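Side-chain contacts in putative alpha-N-acetylgalactosaminidase (Bacillus halodurans C-125, PDB 3CC1), which probably cleaves terminal alpha-linked N-acetylgalactosamine from glycoconjugates, using a TIM-barrel domain followed by a beta-sandwich domain: residues A35-A39 and N40-K44; V26-E29 and E30-N34; G319-R322 and D323-E326. All coordinates share one frame; numbering follows the deposited sequence.

Interaction 1. Residues A35-A39 and N40-K44; sequences AEYMA and NHLKK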
ATOM      1  N   ALA A  35     -31.280 -11.943  26.905  1.00 22.93           N
ATOM      2  CA  ALA A  35     -31.773 -10.769  27.636  1.00 21.99           C
ATOM      3  C   ALA A  35     -31.721 -11.047  29.145  1.00 22.35           C
ATOM      4  O   ALA A  35     -31.295 -10.202  29.937  1.00 21.34           O
ATOM      5  CB  ALA A  35     -33.170 -10.414  27.193  1.00 20.92           C
ATOM      6  N   GLU A  36     -32.139 -12.249  29.521  1.00 22.71           N
ATOM      7  CA  GLU A  36     -32.126 -12.651  30.933  1.00 23.97           C
ATOM      8  C   GLU A  36     -30.712 -12.736  31.456  1.00 22.58           C
ATOM      9  O   GLU A  36     -30.419 -12.299  32.552  1.00 22.02           O
ATOM     10  CB  GLU A  36     -32.869 -13.965  31.164  1.00 24.29           C
ATOM     11  CG  GLU A  36     -34.378 -13.779  31.070  1.00 31.16           C
ATOM     12  CD  GLU A  36     -35.165 -15.096  30.901  1.00 39.51           C
ATOM     13  OE1 GLU A  36     -34.536 -16.183  30.922  1.00 46.79           O
ATOM     14  OE2 GLU A  36     -36.406 -15.037  30.719  1.00 45.05           O
ATOM     15  N   TYR A  37     -29.810 -13.267  30.648  1.00 23.55           N
ATOM     16  CA  TYR A  37     -28.420 -13.349  31.070  1.00 22.97           C
ATOM     17  C   TYR A  37     -27.893 -11.945  31.267  1.00 22.73           C
ATOM     18  O   TYR A  37     -27.289 -11.646  32.277  1.00 22.77           O
ATOM     19  CB  TYR A  37     -27.576 -14.098  30.064  1.00 23.41           C
ATOM     20  CG  TYR A  37     -26.134 -14.289  30.477  1.00 23.04           C
ATOM     21  CD1 TYR A  37     -25.195 -13.285  30.286  1.00 22.80           C
ATOM     22  CD2 TYR A  37     -25.696 -15.493  30.980  1.00 23.98           C
ATOM     23  CE1 TYR A  37     -23.891 -13.458  30.645  1.00 23.73           C
ATOM     24  CE2 TYR A  37     -24.373 -15.676  31.357  1.00 22.85           C
ATOM     25  CZ  TYR A  37     -23.483 -14.674  31.171  1.00 22.92           C
ATOM     26  OH  TYR A  37     -22.180 -14.866  31.483  1.00 24.14           O
HETATM   27  N   MSE A  38     -28.147 -11.083  30.310  1.00 22.17           N
HETATM   28  CA  MSE A  38     -27.634  -9.729  30.384  1.00 22.73           C
HETATM   29  C   MSE A  38     -28.157  -9.025  31.639  1.00 22.17           C
HETATM   30  O   MSE A  38     -27.443  -8.293  32.313  1.00 22.49           O
HETATM   31  CB  MSE A  38     -28.036  -8.936  29.169  1.00 22.08           C
HETATM   32  CG  MSE A  38     -27.484  -7.513  29.185  1.00 23.95           C
HETATM   33 SE   MSE A  38     -27.911  -6.543  27.536  0.75 20.42          SE
HETATM   34  CE  MSE A  38     -26.818  -7.559  26.404  1.00 19.65           C
ATOM     35  N   ALA A  39     -29.418  -9.280  31.945  1.00 21.98           N
ATOM     36  CA  ALA A  39     -30.069  -8.637  33.061  1.00 22.05           C
ATOM     37  C   ALA A  39     -29.405  -9.119  34.342  1.00 22.08           C
ATOM     38  O   ALA A  39     -29.224  -8.370  35.289  1.00 21.51           O
ATOM     39  CB  ALA A  39     -31.570  -9.006  33.085  1.00 22.11           C
ATOM     40  N   ASN A  40     -29.046 -10.391  34.359  1.00 22.49           N
ATOM     41  CA  ASN A  40     -28.540 -11.011  35.578  1.00 23.92           C
ATOM     42  C   ASN A  40     -27.059 -10.735  35.820  1.00 24.15           C
ATOM     43  O   ASN A  40     -26.636 -10.671  36.950  1.00 24.61           O
ATOM     44  CB  ASN A  40     -28.778 -12.515  35.545  1.00 24.16           C
ATOM     45  CG  ASN A  40     -30.249 -12.882  35.791  1.00 29.42           C
ATOM     46  OD1 ASN A  40     -30.949 -12.218  36.563  1.00 36.27           O
ATOM     47  ND2 ASN A  40     -30.709 -13.965  35.171  1.00 32.04           N
ATOM     48  N   HIS A  41     -26.258 -10.601  34.767  1.00 23.85           N
ATOM     49  CA  HIS A  41     -24.800 -10.531  34.945  1.00 24.07           C
ATOM     50  C   HIS A  41     -24.140  -9.254  34.427  1.00 23.75           C
ATOM     51  O   HIS A  41     -23.012  -8.942  34.825  1.00 23.26           O
ATOM     52  CB  HIS A  41     -24.109 -11.705  34.218  1.00 24.81           C
ATOM     53  CG  HIS A  41     -24.534 -13.044  34.691  1.00 25.02           C
ATOM     54  ND1 HIS A  41     -25.401 -13.843  33.969  1.00 29.83           N
ATOM     55  CD2 HIS A  41     -24.255 -13.721  35.825  1.00 27.70           C
ATOM     56  CE1 HIS A  41     -25.629 -14.957  34.643  1.00 28.82           C
ATOM     57  NE2 HIS A  41     -24.950 -14.905  35.773  1.00 27.78           N
ATOM     58  N   LEU A  42     -24.816  -8.543  33.530  1.00 22.01           N
ATOM     59  CA  LEU A  42     -24.150  -7.521  32.734  1.00 22.31           C
ATOM     60  C   LEU A  42     -24.750  -6.108  32.857  1.00 23.08           C
ATOM     61  O   LEU A  42     -24.060  -5.112  32.664  1.00 23.26           O
ATOM     62  CB  LEU A  42     -24.131  -7.962  31.261  1.00 21.41           C
ATOM     63  CG  LEU A  42     -23.385  -9.245  30.863  1.00 21.76           C
ATOM     64  CD1 LEU A  42     -23.565  -9.541  29.340  1.00 20.36           C
ATOM     65  CD2 LEU A  42     -21.887  -9.199  31.248  1.00 21.77           C
ATOM     66  N   LYS A  43     -26.029  -6.034  33.196  1.00 24.41           N
ATOM     67  CA  LYS A  43     -26.773  -4.793  33.174  1.00 25.46           C
ATOM     68  C   LYS A  43     -26.066  -3.745  34.053  1.00 25.43           C
ATOM     69  O   LYS A  43     -25.956  -2.575  33.720  1.00 24.15           O
ATOM     70  CB  LYS A  43     -28.217  -5.043  33.671  1.00 26.45           C
ATOM     71  CG  LYS A  43     -29.081  -3.820  33.737  1.00 27.74           C
ATOM     72  CD  LYS A  43     -30.555  -4.187  33.983  1.00 29.39           C
ATOM     73  CE  LYS A  43     -30.778  -4.792  35.373  1.00 30.80           C
ATOM     74  NZ  LYS A  43     -32.217  -5.192  35.563  1.00 33.46           N
ATOM     75  N   LYS A  44     -25.548  -4.199  35.165  1.00 27.06           N
ATOM     76  CA  LYS A  44     -24.982  -3.271  36.148  1.00 27.66           C
ATOM     77  C   LYS A  44     -23.688  -2.618  35.612  1.00 26.92           C
ATOM     78  O   LYS A  44     -23.246  -1.602  36.112  1.00 27.11           O
ATOM     79  CB  LYS A  44     -24.745  -3.986  37.476  1.00 28.54           C
ATOM     80  CG  LYS A  44     -23.595  -4.991  37.483  1.00 31.32           C
ATOM     81  CD  LYS A  44     -23.231  -5.471  38.903  1.00 33.97           C
ATOM     82  CE  LYS A  44     -21.998  -4.728  39.430  1.00 36.36           C
ATOM     83  NZ  LYS A  44     -21.477  -5.183  40.769  1.00 36.86           N
TER
HETATM   84  O   HOH W   1     -26.500  -6.705  36.483  1.00 32.07           O

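Interaction 2. Residues V26-E29 and E30-N34; sequences VTEE and EVLGN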
ATOM      1  N   VAL A  26     -32.658 -15.922  14.460  1.00 21.78           N
ATOM      2  CA  VAL A  26     -32.864 -15.982  15.924  1.00 21.61           C
ATOM      3  C   VAL A  26     -34.347 -16.174  16.279  1.00 22.17           C
ATOM      4  O   VAL A  26     -35.286 -15.651  15.604  1.00 22.26           O
ATOM      5  CB  VAL A  26     -32.281 -14.727  16.680  1.00 21.13           C
ATOM      6  CG1 VAL A  26     -33.160 -13.487  16.473  1.00 20.71           C
ATOM      7  CG2 VAL A  26     -32.091 -15.015  18.149  1.00 21.36           C
ATOM      8  N   THR A  27     -34.574 -16.928  17.344  1.00 22.24           N
ATOM      9  CA  THR A  27     -35.932 -17.105  17.863  1.00 22.08           C
ATOM     10  C   THR A  27     -36.157 -16.279  19.097  1.00 23.05           C
ATOM     11  O   THR A  27     -35.225 -15.806  19.764  1.00 23.03           O
ATOM     12  CB  THR A  27     -36.200 -18.561  18.243  1.00 22.37           C
ATOM     13  OG1 THR A  27     -35.449 -18.863  19.412  1.00 22.13           O
ATOM     14  CG2 THR A  27     -35.868 -19.525  17.123  1.00 19.82           C
ATOM     15  N   GLU A  28     -37.426 -16.134  19.440  1.00 23.55           N
ATOM     16  CA  GLU A  28     -37.838 -15.341  20.598  1.00 23.57           C
ATOM     17  C   GLU A  28     -37.270 -15.901  21.918  1.00 23.25           C
ATOM     18  O   GLU A  28     -36.861 -15.164  22.800  1.00 22.46           O
ATOM     19  CB  GLU A  28     -39.362 -15.348  20.608  1.00 25.24           C
ATOM     20  CG  GLU A  28     -40.073 -15.054  21.823  1.00 28.08           C
ATOM     21  CD  GLU A  28     -41.592 -15.192  21.565  1.00 32.92           C
ATOM     22  OE1 GLU A  28     -42.070 -14.646  20.553  1.00 30.30           O
ATOM     23  OE2 GLU A  28     -42.291 -15.894  22.343  1.00 37.35           O
ATOM     24  N   GLU A  29     -37.241 -17.219  22.033  1.00 22.74           N
ATOM     25  CA  GLU A  29     -36.654 -17.879  23.201  1.00 22.71           C
ATOM     26  C   GLU A  29     -35.160 -17.581  23.326  1.00 21.78           C
ATOM     27  O   GLU A  29     -34.659 -17.343  24.439  1.00 20.89           O
ATOM     28  CB  GLU A  29     -36.898 -19.384  23.144  1.00 23.78           C
ATOM     29  CG  GLU A  29     -36.330 -20.179  24.328  1.00 25.54           C
ATOM     30  CD  GLU A  29     -34.849 -20.513  24.156  1.00 30.78           C
ATOM     31  OE1 GLU A  29     -34.398 -20.697  22.984  1.00 31.87           O
ATOM     32  OE2 GLU A  29     -34.147 -20.630  25.197  1.00 30.90           O
ATOM     33  N   GLU A  30     -34.462 -17.536  22.188  1.00 21.19           N
ATOM     34  CA  GLU A  30     -33.036 -17.227  22.167  1.00 20.37           C
ATOM     35  C   GLU A  30     -32.815 -15.772  22.564  1.00 20.93           C
ATOM     36  O   GLU A  30     -31.916 -15.470  23.364  1.00 20.80           O
ATOM     37  CB  GLU A  30     -32.385 -17.567  20.826  1.00 20.64           C
ATOM     38  CG  GLU A  30     -32.250 -19.049  20.615  1.00 20.63           C
ATOM     39  CD  GLU A  30     -32.157 -19.470  19.152  1.00 22.85           C
ATOM     40  OE1 GLU A  30     -32.408 -18.652  18.260  1.00 23.71           O
ATOM     41  OE2 GLU A  30     -31.822 -20.652  18.897  1.00 23.13           O
ATOM     42  N   VAL A  31     -33.636 -14.861  22.036  1.00 21.12           N
ATOM     43  CA  VAL A  31     -33.543 -13.442  22.426  1.00 21.97           C
ATOM     44  C   VAL A  31     -33.785 -13.240  23.935  1.00 22.96           C
ATOM     45  O   VAL A  31     -33.020 -12.543  24.603  1.00 23.40           O
ATOM     46  CB  VAL A  31     -34.532 -12.575  21.616  1.00 22.52           C
ATOM     47  CG1 VAL A  31     -34.541 -11.123  22.121  1.00 20.56           C
ATOM     48  CG2 VAL A  31     -34.206 -12.677  20.120  1.00 20.34           C
ATOM     49  N   LEU A  32     -34.841 -13.849  24.468  1.00 22.95           N
ATOM     50  CA  LEU A  32     -35.153 -13.737  25.906  1.00 24.32           C
ATOM     51  C   LEU A  32     -34.076 -14.374  26.814  1.00 23.87           C
ATOM     52  O   LEU A  32     -33.771 -13.825  27.884  1.00 23.82           O
ATOM     53  CB  LEU A  32     -36.527 -14.332  26.229  1.00 24.78           C
ATOM     54  CG  LEU A  32     -37.670 -13.416  25.736  1.00 29.02           C
ATOM     55  CD1 LEU A  32     -39.061 -14.033  25.920  1.00 32.76           C
ATOM     56  CD2 LEU A  32     -37.572 -12.035  26.497  1.00 33.26           C
ATOM     57  N   GLY A  33     -33.523 -15.514  26.402  1.00 22.90           N
ATOM     58  CA  GLY A  33     -32.436 -16.134  27.145  1.00 23.43           C
ATOM     59  C   GLY A  33     -31.229 -15.211  27.262  1.00 23.53           C
ATOM     60  O   GLY A  33     -30.670 -15.054  28.313  1.00 24.36           O
ATOM     61  N   ASN A  34     -30.841 -14.580  26.159  1.00 23.68           N
ATOM     62  CA  ASN A  34     -29.718 -13.654  26.200  1.00 23.74           C
ATOM     63  C   ASN A  34     -30.035 -12.400  27.017  1.00 23.30           C
ATOM     64  O   ASN A  34     -29.193 -11.931  27.793  1.00 23.37           O
ATOM     65  CB  ASN A  34     -29.241 -13.328  24.796  1.00 24.45           C
ATOM     66  CG  ASN A  34     -28.422 -14.450  24.199  1.00 24.89           C
ATOM     67  OD1 ASN A  34     -27.212 -14.486  24.385  1.00 26.22           O
ATOM     68  ND2 ASN A  34     -29.074 -15.363  23.464  1.00 20.08           N
TER

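Interaction 3. Residues G319-R322 and D323-E326; sequences GELR and DNDE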
ATOM      1  N   GLY A 319     -21.834 -13.426  20.667  1.00 23.55           N
ATOM      2  CA  GLY A 319     -21.977 -14.786  21.159  1.00 22.51           C
ATOM      3  C   GLY A 319     -23.297 -15.055  21.868  1.00 22.71           C
ATOM      4  O   GLY A 319     -24.064 -14.145  22.207  1.00 22.04           O
ATOM      5  N   GLU A 320     -23.558 -16.343  22.032  1.00 22.20           N
ATOM      6  CA  GLU A 320     -24.639 -16.840  22.855  1.00 22.38           C
ATOM      7  C   GLU A 320     -24.182 -16.710  24.303  1.00 21.41           C
ATOM      8  O   GLU A 320     -23.455 -17.559  24.809  1.00 20.59           O
ATOM      9  CB  GLU A 320     -24.978 -18.297  22.506  1.00 22.16           C
ATOM     10  CG  GLU A 320     -25.937 -19.016  23.500  1.00 23.07           C
ATOM     11  CD  GLU A 320     -27.194 -18.204  23.864  1.00 24.06           C
ATOM     12  OE1 GLU A 320     -28.099 -18.045  23.010  1.00 22.05           O
ATOM     13  OE2 GLU A 320     -27.270 -17.759  25.032  1.00 20.71           O
ATOM     14  N   LEU A 321     -24.662 -15.649  24.938  1.00 20.82           N
ATOM     15  CA  LEU A 321     -24.237 -15.270  26.289  1.00 21.96           C
ATOM     16  C   LEU A 321     -24.357 -16.398  27.309  1.00 22.10           C
ATOM     17  O   LEU A 321     -23.520 -16.509  28.236  1.00 22.74           O
ATOM     18  CB  LEU A 321     -25.017 -14.042  26.781  1.00 22.22           C
ATOM     19  CG  LEU A 321     -24.616 -12.678  26.202  1.00 22.05           C
ATOM     20  CD1 LEU A 321     -25.684 -11.648  26.534  1.00 23.01           C
ATOM     21  CD2 LEU A 321     -23.240 -12.231  26.702  1.00 21.01           C
ATOM     22  N   ARG A 322     -25.393 -17.221  27.158  1.00 23.02           N
ATOM     23  CA  ARG A 322     -25.712 -18.230  28.149  1.00 22.82           C
ATOM     24  C   ARG A 322     -24.630 -19.283  28.207  1.00 24.14           C
ATOM     25  O   ARG A 322     -24.498 -19.983  29.208  1.00 23.51           O
ATOM     26  CB  ARG A 322     -27.074 -18.896  27.910  1.00 23.44           C
ATOM     27  CG  ARG A 322     -28.246 -18.064  28.384  1.00 22.20           C
ATOM     28  CD  ARG A 322     -29.548 -18.566  27.829  1.00 23.26           C
ATOM     29  NE  ARG A 322     -29.591 -18.509  26.367  1.00 21.91           N
ATOM     30  CZ  ARG A 322     -30.531 -19.089  25.633  1.00 22.63           C
ATOM     31  NH1 ARG A 322     -31.542 -19.691  26.210  1.00 23.34           N
ATOM     32  NH2 ARG A 322     -30.512 -19.014  24.314  1.00 25.36           N
ATOM     33  N   ASP A 323     -23.825 -19.360  27.155  1.00 24.32           N
ATOM     34  CA  ASP A 323     -22.755 -20.356  27.104  1.00 25.05           C
ATOM     35  C   ASP A 323     -21.394 -19.792  27.502  1.00 24.89           C
ATOM     36  O   ASP A 323     -20.372 -20.439  27.313  1.00 25.99           O
ATOM     37  CB  ASP A 323     -22.660 -20.956  25.708  1.00 24.93           C
ATOM     38  CG  ASP A 323     -23.855 -21.803  25.370  1.00 25.68           C
ATOM     39  OD1 ASP A 323     -24.489 -22.289  26.316  1.00 25.08           O
ATOM     40  OD2 ASP A 323     -24.154 -21.978  24.175  1.00 25.88           O
ATOM     41  N   ASN A 324     -21.373 -18.576  28.029  1.00 24.77           N
ATOM     42  CA  ASN A 324     -20.112 -17.928  28.411  1.00 24.07           C
ATOM     43  C   ASN A 324     -19.326 -18.780  29.419  1.00 24.09           C
ATOM     44  O   ASN A 324     -19.906 -19.482  30.242  1.00 24.26           O
ATOM     45  CB  ASN A 324     -20.347 -16.577  29.085  1.00 24.24           C
ATOM     46  CG  ASN A 324     -20.550 -15.444  28.108  1.00 24.04           C
ATOM     47  OD1 ASN A 324     -20.385 -15.610  26.890  1.00 23.91           O
ATOM     48  ND2 ASN A 324     -20.872 -14.262  28.647  1.00 19.84           N
ATOM     49  N   ASP A 325     -18.011 -18.697  29.361  1.00 23.00           N
ATOM     50  CA  ASP A 325     -17.175 -19.210  30.456  1.00 23.64           C
ATOM     51  C   ASP A 325     -16.722 -18.052  31.304  1.00 23.07           C
ATOM     52  O   ASP A 325     -17.064 -16.906  31.034  1.00 22.07           O
ATOM     53  CB  ASP A 325     -15.961 -19.998  29.957  1.00 23.97           C
ATOM     54  CG  ASP A 325     -15.120 -19.238  28.922  1.00 25.15           C
ATOM     55  OD1 ASP A 325     -15.395 -18.050  28.605  1.00 27.65           O
ATOM     56  OD2 ASP A 325     -14.152 -19.848  28.437  1.00 23.55           O
ATOM     57  N   GLU A 326     -15.931 -18.347  32.324  1.00 23.81           N
ATOM     58  CA  GLU A 326     -15.500 -17.317  33.253  1.00 24.47           C
ATOM     59  C   GLU A 326     -14.623 -16.307  32.511  1.00 23.73           C
ATOM     60  O   GLU A 326     -14.765 -15.081  32.676  1.00 23.19           O
ATOM     61  CB  GLU A 326     -14.790 -17.951  34.470  1.00 25.07           C
ATOM     62  CG  GLU A 326     -14.101 -16.966  35.383  1.00 29.22           C
TER
HETATM   63  O   HOH W   2     -20.766 -17.256  24.679  1.00 25.18           O
HETATM   64  O   HOH W   3     -22.473 -19.913  31.024  1.00 44.91           O

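Interaction 1. Residues A35-A39 and N40-K44
The carbonyl of Y37 takes the amide of H41 as its main donor, with Y37 O and H41 N 2.9 Å apart. H41 ND1, 3.4 Å from Y37 O, and N40 N add weak bonds to the same oxygen. One residue earlier N40 N donates to E36 O, and one residue later L42 N reaches M38 O over 2.9 Å. K43 N also points to M38 O, but weakly. These bonds end helix 28-41, which packs on the barrel strand 49-52 through M38; L42 is the first residue to leave helical geometry, and a water joins A39 O, weakly, to K44 N just beyond. Side chains close the same turn. H41 ND1 sits over the centre of the Y37 ring, 3.2 Å above its plane, and the two rings meet obliquely, their planes at 44°. The ring offers a face to the imidazole because CG of Y37 stands anti to the backbone N (chi1 -177°), which sends the ring along the helix toward its C-terminal end. At the ring's edge, near its plane, L42 CD1 approaches Y37 CE1 to 4.1 Å, while Y37 OH is hydrogen-bonded to N324 ND2. Replacing Y37 with an alanine would probably strip the imidazole of the surface it rests on, leave H41 freer to turn and deprive N324 of a polar partner. Farther in, the selenomethionine M38 brings CG to 4.0 Å from CB of L42, the two side chains crossing at about a right angle. L42 itself continues into an apolar cluster with W47, L321, L329 and L332.

Interaction 2. Residues V26-E29 and E30-N34
T27 N donates to E30 OE1 over 2.9 Å in a nearly straight bond (163°), meeting that oxygen on its anti side, 33° out of the carboxylate plane. OE2 of the same carboxylate forms a salt bridge with R283, so both oxygens of E30 are engaged. The exchange with T27 is reciprocal, for E30 N gives its hydrogen to T27 OG1 at 3.2 Å. This is a capping box, with T27 as the N-cap of helix 28-41: each side chain satisfies the other's backbone amide at a helix start, where no preceding turn supplies carbonyls. The threonine hydroxyl can do so because OG1 lies between the backbone N and the carbonyl carbon (chi1 71°), turned to the E30 amide. The neighbouring E29 directs OE2 to R322. Regular helical bonds follow, V31 N to T27 O and L32 N to E28 O. A turn on, E30 O accepts from both N34 N and N34 ND2, which reach it from opposite faces of its plane; the side-chain bond, N34 ND2 to E30 O, is 2.8 Å, and ND2 also bonds to E320 OE1. The apolar face begins just before the cap. V26 CG2 slides past the aliphatic part of E30, 3.7 Å from E30 CB, and comes equally near V31 CG2, the valine side chains crossing at about a right angle. Both valines pack against barrel strand 49-52, V26 on V52 and V31 on I50 and V52. V31 also meets helix 97-105, as does L32 on L99 and A102.

Interaction 3. Residues G319-R322 and D323-E326
Two backbone bonds fold this short turn: D323 N donates to E320 O and N324 N to L321 O, each over 3.0 Å. Such i to i+3 spacing marks a 3-10 turn. Water bridges add to it, one molecule donating to E320 O and N324 OD1, another to R322 O and N324 O. The ionic part is a side-on salt bridge in which R322 NE reaches E320 OE2 at 2.8 Å and R322 NH2 reaches E320 OE1 at 2.9 Å. Both oxygens lie close to the guanidinium plane, while the nitrogens approach from above the carboxylate plane. A bend at chi2 (48°) curls the E320 carboxylate back over the turn, where OE2 also accepts R322 N through its anti lone pair. Van der Waals contacts are few: E320 CG touches D323 OD2 at 3.5 Å, and L321 CD2 runs alongside N324 ND2. Y22 OH and N34 ND2 are hydrogen-bonded to E320 OE1, while D323 OD2 is hydrogen-bonded to H279 ND1. The turn thus joins barrel strand 315-317 to helix 326-332, for which D325 is the N-cap, and lays L321 against Y37 of helix 28-41.

Helix 28-41 carries both interaction 2, at its start, and interaction 1, at its end, about 14 Å apart between centres; interaction 3 belongs to a loop lying alongside it. All three are partly buried: V26, V31, M38, L42 and L321 are buried, but so is the charged E320, while K43, E29 and R322 are exposed. Their chemistry follows position: the helix start is capped by side chains, the helix end is marked by an oblique Y37-H41 ring pair and weak bonds to shared carbonyls, and the loop is tied by a salt bridge and two bridging waters. N34 links interactions 2 and 3, with OD1 2.9 Å from L321 N, while L42 CD1 packs against L321 CD2 between interactions 1 and 3.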